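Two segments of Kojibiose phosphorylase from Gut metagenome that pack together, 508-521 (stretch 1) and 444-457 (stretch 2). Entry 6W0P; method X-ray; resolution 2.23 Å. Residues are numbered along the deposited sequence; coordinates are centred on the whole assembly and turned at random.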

# COMPACT_ATOMS: atom_id res chain seq x y z
N THR A 508 8.13 31.21 36.51
CA THR A 508 6.72 31.26 37.01
C THR A 508 6.04 29.90 36.78
O THR A 508 4.97 29.70 37.36
CB THR A 508 5.91 32.43 36.43
OG1 THR A 508 5.66 32.19 35.04
CG2 THR A 508 6.60 33.78 36.60
N TYR A 509 6.64 29.01 35.98
CA TYR A 509 6.16 27.61 35.79
C TYR A 509 7.09 26.67 36.57
O TYR A 509 8.31 26.89 36.54
CB TYR A 509 6.12 27.21 34.31
CG TYR A 509 5.11 27.97 33.48
CD1 TYR A 509 3.75 27.74 33.59
CD2 TYR A 509 5.53 28.91 32.54
CE1 TYR A 509 2.83 28.44 32.82
CE2 TYR A 509 4.62 29.62 31.76
CZ TYR A 509 3.27 29.39 31.91
OH TYR A 509 2.39 30.11 31.16
N LYS A 510 6.52 25.66 37.22
CA LYS A 510 7.28 24.59 37.92
C LYS A 510 7.37 23.40 36.97
O LYS A 510 6.33 22.76 36.71
CB LYS A 510 6.64 24.26 39.27
CG LYS A 510 6.44 25.46 40.20
CD LYS A 510 7.72 26.24 40.55
CE LYS A 510 7.47 27.51 41.34
NZ LYS A 510 6.75 28.53 40.54
N THR A 511 8.57 23.15 36.46
CA THR A 511 8.90 22.18 35.40
C THR A 511 9.78 21.08 35.98
O THR A 511 10.81 20.78 35.36
CB THR A 511 9.59 22.91 34.24
OG1 THR A 511 10.87 23.36 34.70
CG2 THR A 511 8.80 24.09 33.72
N ASP A 512 9.40 20.50 37.14
CA ASP A 512 10.19 19.49 37.88
C ASP A 512 9.47 18.14 37.83
O ASP A 512 10.01 17.20 37.24
CB ASP A 512 10.43 19.93 39.33
CG ASP A 512 11.73 20.67 39.56
OD1 ASP A 512 11.75 21.55 40.45
OD2 ASP A 512 12.72 20.37 38.87
N LYS A 513 8.29 18.07 38.43
CA LYS A 513 7.46 16.84 38.49
C LYS A 513 7.01 16.46 37.06
O LYS A 513 6.75 15.26 36.83
CB LYS A 513 6.26 17.04 39.42
CG LYS A 513 6.59 17.36 40.88
CD LYS A 513 6.96 16.14 41.71
CE LYS A 513 7.77 16.48 42.94
NZ LYS A 513 8.36 15.28 43.57
N ILE A 514 6.91 17.43 36.14
CA ILE A 514 6.44 17.20 34.74
C ILE A 514 7.58 16.54 33.95
O ILE A 514 7.35 15.45 33.37
CB ILE A 514 5.91 18.49 34.08
CG1 ILE A 514 4.60 18.94 34.74
CG2 ILE A 514 5.74 18.30 32.58
CD1 ILE A 514 4.24 20.38 34.49
N LEU A 515 8.76 17.16 33.93
CA LEU A 515 9.94 16.62 33.20
C LEU A 515 10.27 15.21 33.73
O LEU A 515 10.52 14.30 32.90
CB LEU A 515 11.15 17.56 33.33
CG LEU A 515 11.05 18.88 32.56
CD1 LEU A 515 12.32 19.70 32.72
CD2 LEU A 515 10.78 18.66 31.09
N ASP A 516 10.24 15.02 35.06
CA ASP A 516 10.49 13.71 35.70
C ASP A 516 9.46 12.69 35.19
O ASP A 516 9.87 11.62 34.74
CB ASP A 516 10.46 13.79 37.22
CG ASP A 516 11.15 12.61 37.88
OD1 ASP A 516 12.40 12.58 37.84
OD2 ASP A 516 10.45 11.71 38.38
N LYS A 517 8.17 13.02 35.26
CA LYS A 517 7.06 12.10 34.88
C LYS A 517 7.18 11.70 33.40
O LYS A 517 6.84 10.55 33.06
CB LYS A 517 5.71 12.77 35.16
CG LYS A 517 4.46 11.94 34.84
CD LYS A 517 3.37 12.71 34.11
CE LYS A 517 2.09 11.91 33.90
NZ LYS A 517 0.88 12.77 33.90
N CYS A 518 7.65 12.63 32.56
CA CYS A 518 7.81 12.47 31.09
C CYS A 518 9.13 11.77 30.73
O CYS A 518 9.26 11.36 29.56
CB CYS A 518 7.76 13.82 30.38
SG CYS A 518 6.15 14.63 30.51
N GLY A 519 10.06 11.66 31.69
CA GLY A 519 11.42 11.13 31.47
C GLY A 519 12.28 12.07 30.65
O GLY A 519 13.03 11.61 29.78
N PHE A 520 12.19 13.38 30.90
CA PHE A 520 12.93 14.39 30.10
C PHE A 520 14.09 14.90 30.96
O PHE A 520 13.84 15.70 31.88
CB PHE A 520 11.99 15.49 29.60
CG PHE A 520 12.45 16.20 28.35
CD1 PHE A 520 12.45 15.55 27.13
CD2 PHE A 520 12.86 17.53 28.39
CE1 PHE A 520 12.87 16.20 25.98
CE2 PHE A 520 13.26 18.18 27.23
CZ PHE A 520 13.27 17.51 26.03
N THR A 521 15.30 14.44 30.63
CA THR A 521 16.54 14.61 31.44
C THR A 521 17.33 15.81 30.92
O THR A 521 17.05 16.27 29.79
CB THR A 521 17.39 13.34 31.41
OG1 THR A 521 17.99 13.26 30.11
CG2 THR A 521 16.60 12.08 31.65
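Stretch 2 444-457: GIEMLVEISKFLLS

How does stretch 2 lie on stretch 1? It is helical throughout, a piece of a longer helix, and it runs beside the short helix 513-518 in roughly the same direction. The two axes cross at -38° and come within 9.8 Å. Ile514 lies over Glu446, with their CA atoms 6.1 Å apart, and one turn on Cys518 lies over Glu450, CA to CA 6.8 Å, so the register advances four residues on both sides.

Which apolar side chains fill the space between them? Ile445 serves the first part of stretch 1: its CD1 lies 3.9 Å from Tyr509 CB, and its CG2 3.8 Å from Ile514 CG2. Val449 takes the middle, where its CG2 meets Leu515 CD2 at 3.6 Å while its CG1 is 3.6 Å from both Cys518 CB and Phe520 CB. Farther along, Leu456 CD1 reaches the edge of the Phe520 ring, 4.2 Å from CE1, and the aliphatic part of Lys453 packs on the same residue, CG to Phe520 CD1 at 3.5 Å.

What does Cys518 do in this contact? Its side chain is a knob in a hole formed by Glu446, Val449, Glu450 and Lys453, with SG 3.9 Å from Glu446 CG and 3.2 Å from Glu450 OE2. Gly519 then turns the chain with positive phi in a Schellman motif, and Phe520 follows with its CB toward stretch 2.

Where do charges join the stretches? Lys453 NZ donates a short 2.5 Å hydrogen bond to Cys518 O, and a salt bridge from the same NZ to Glu450 OE1, 2.9 Å, ties it to its own helix. Lys517 NZ and Glu446 OE2 form a salt bridge at 3.4 Å whose hydrogen bond is weak; a water accepting from that NZ at 2.5 Å and donating to that OE2 at 3.1 Å reinforces the link.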

# COMPACT_ATOMS: atom_id res chain seq x y z
N GLY A 444 -0.29 22.03 29.30
CA GLY A 444 0.49 22.48 28.13
C GLY A 444 1.90 21.94 28.12
O GLY A 444 2.29 21.33 27.13
N ILE A 445 2.64 22.18 29.19
CA ILE A 445 4.07 21.79 29.32
C ILE A 445 4.19 20.29 29.04
O ILE A 445 5.02 19.92 28.22
CB ILE A 445 4.60 22.20 30.70
CG1 ILE A 445 4.43 23.70 30.93
CG2 ILE A 445 6.05 21.74 30.88
CD1 ILE A 445 4.70 24.14 32.36
N GLU A 446 3.35 19.47 29.68
CA GLU A 446 3.38 18.00 29.50
C GLU A 446 3.27 17.65 28.01
O GLU A 446 4.12 16.87 27.52
CB GLU A 446 2.28 17.32 30.31
CG GLU A 446 2.47 15.81 30.34
CD GLU A 446 1.34 15.04 30.97
OE1 GLU A 446 0.54 15.66 31.69
OE2 GLU A 446 1.26 13.81 30.73
N MET A 447 2.27 18.22 27.32
CA MET A 447 2.01 18.00 25.87
C MET A 447 3.22 18.42 25.06
O MET A 447 3.54 17.70 24.10
CB MET A 447 0.80 18.80 25.39
CG MET A 447 -0.48 18.34 26.01
SD MET A 447 -1.82 19.45 25.64
CE MET A 447 -2.36 18.75 24.08
N LEU A 448 3.86 19.54 25.42
CA LEU A 448 5.00 20.10 24.65
C LEU A 448 6.24 19.20 24.84
O LEU A 448 7.02 19.03 23.85
CB LEU A 448 5.28 21.53 25.11
CG LEU A 448 4.22 22.57 24.75
CD1 LEU A 448 4.66 23.94 25.25
CD2 LEU A 448 3.96 22.61 23.25
N VAL A 449 6.46 18.66 26.05
CA VAL A 449 7.64 17.81 26.35
C VAL A 449 7.46 16.50 25.58
O VAL A 449 8.41 16.06 24.92
CB VAL A 449 7.84 17.59 27.86
CG1 VAL A 449 8.79 16.43 28.17
CG2 VAL A 449 8.34 18.87 28.52
N GLU A 450 6.26 15.92 25.64
CA GLU A 450 5.96 14.65 24.95
C GLU A 450 6.13 14.82 23.44
O GLU A 450 6.76 13.93 22.83
CB GLU A 450 4.56 14.13 25.30
CG GLU A 450 4.41 13.72 26.76
CD GLU A 450 5.24 12.54 27.24
OE1 GLU A 450 5.90 11.89 26.39
OE2 GLU A 450 5.25 12.29 28.46
N ILE A 451 5.62 15.91 22.84
CA ILE A 451 5.74 16.14 21.36
C ILE A 451 7.21 16.32 21.02
O ILE A 451 7.66 15.69 20.05
CB ILE A 451 4.89 17.32 20.87
CG1 ILE A 451 3.39 17.04 21.02
CG2 ILE A 451 5.25 17.68 19.44
CD1 ILE A 451 2.56 18.30 21.06
N SER A 452 7.94 17.12 21.79
CA SER A 452 9.40 17.36 21.58
C SER A 452 10.15 16.02 21.65
O SER A 452 10.98 15.79 20.77
CB SER A 452 9.94 18.39 22.53
OG SER A 452 9.23 19.60 22.36
N LYS A 453 9.86 15.17 22.62
CA LYS A 453 10.48 13.81 22.74
C LYS A 453 10.29 13.01 21.44
O LYS A 453 11.26 12.39 20.96
CB LYS A 453 9.85 13.05 23.91
CG LYS A 453 10.47 13.36 25.25
CD LYS A 453 9.72 12.76 26.42
CE LYS A 453 9.61 11.25 26.42
NZ LYS A 453 8.46 10.81 27.25
N PHE A 454 9.08 13.00 20.88
CA PHE A 454 8.81 12.30 19.59
C PHE A 454 9.67 12.91 18.48
O PHE A 454 10.33 12.16 17.76
CB PHE A 454 7.33 12.34 19.24
CG PHE A 454 7.05 11.91 17.83
CD1 PHE A 454 7.37 10.63 17.42
CD2 PHE A 454 6.46 12.78 16.93
CE1 PHE A 454 7.11 10.22 16.12
CE2 PHE A 454 6.21 12.37 15.63
CZ PHE A 454 6.53 11.09 15.23
N LEU A 455 9.69 14.24 18.39
CA LEU A 455 10.39 14.95 17.28
C LEU A 455 11.89 14.66 17.37
O LEU A 455 12.51 14.53 16.30
CB LEU A 455 10.08 16.44 17.36
CG LEU A 455 8.68 16.86 16.94
CD1 LEU A 455 8.52 18.38 16.99
CD2 LEU A 455 8.32 16.34 15.55
N LEU A 456 12.43 14.54 18.58
CA LEU A 456 13.88 14.31 18.84
C LEU A 456 14.27 12.85 18.58
O LEU A 456 15.43 12.63 18.26
CB LEU A 456 14.23 14.68 20.29
CG LEU A 456 14.39 16.18 20.54
CD1 LEU A 456 14.42 16.47 22.04
CD2 LEU A 456 15.64 16.70 19.87
N SER A 457 13.33 11.91 18.73
CA SER A 457 13.56 10.46 18.48
C SER A 457 13.31 10.10 17.01
O SER A 457 14.01 9.22 16.51
CB SER A 457 12.73 9.62 19.38
OG SER A 457 11.40 10.07 19.42
O HOH W 1 -0.53 11.68 32.20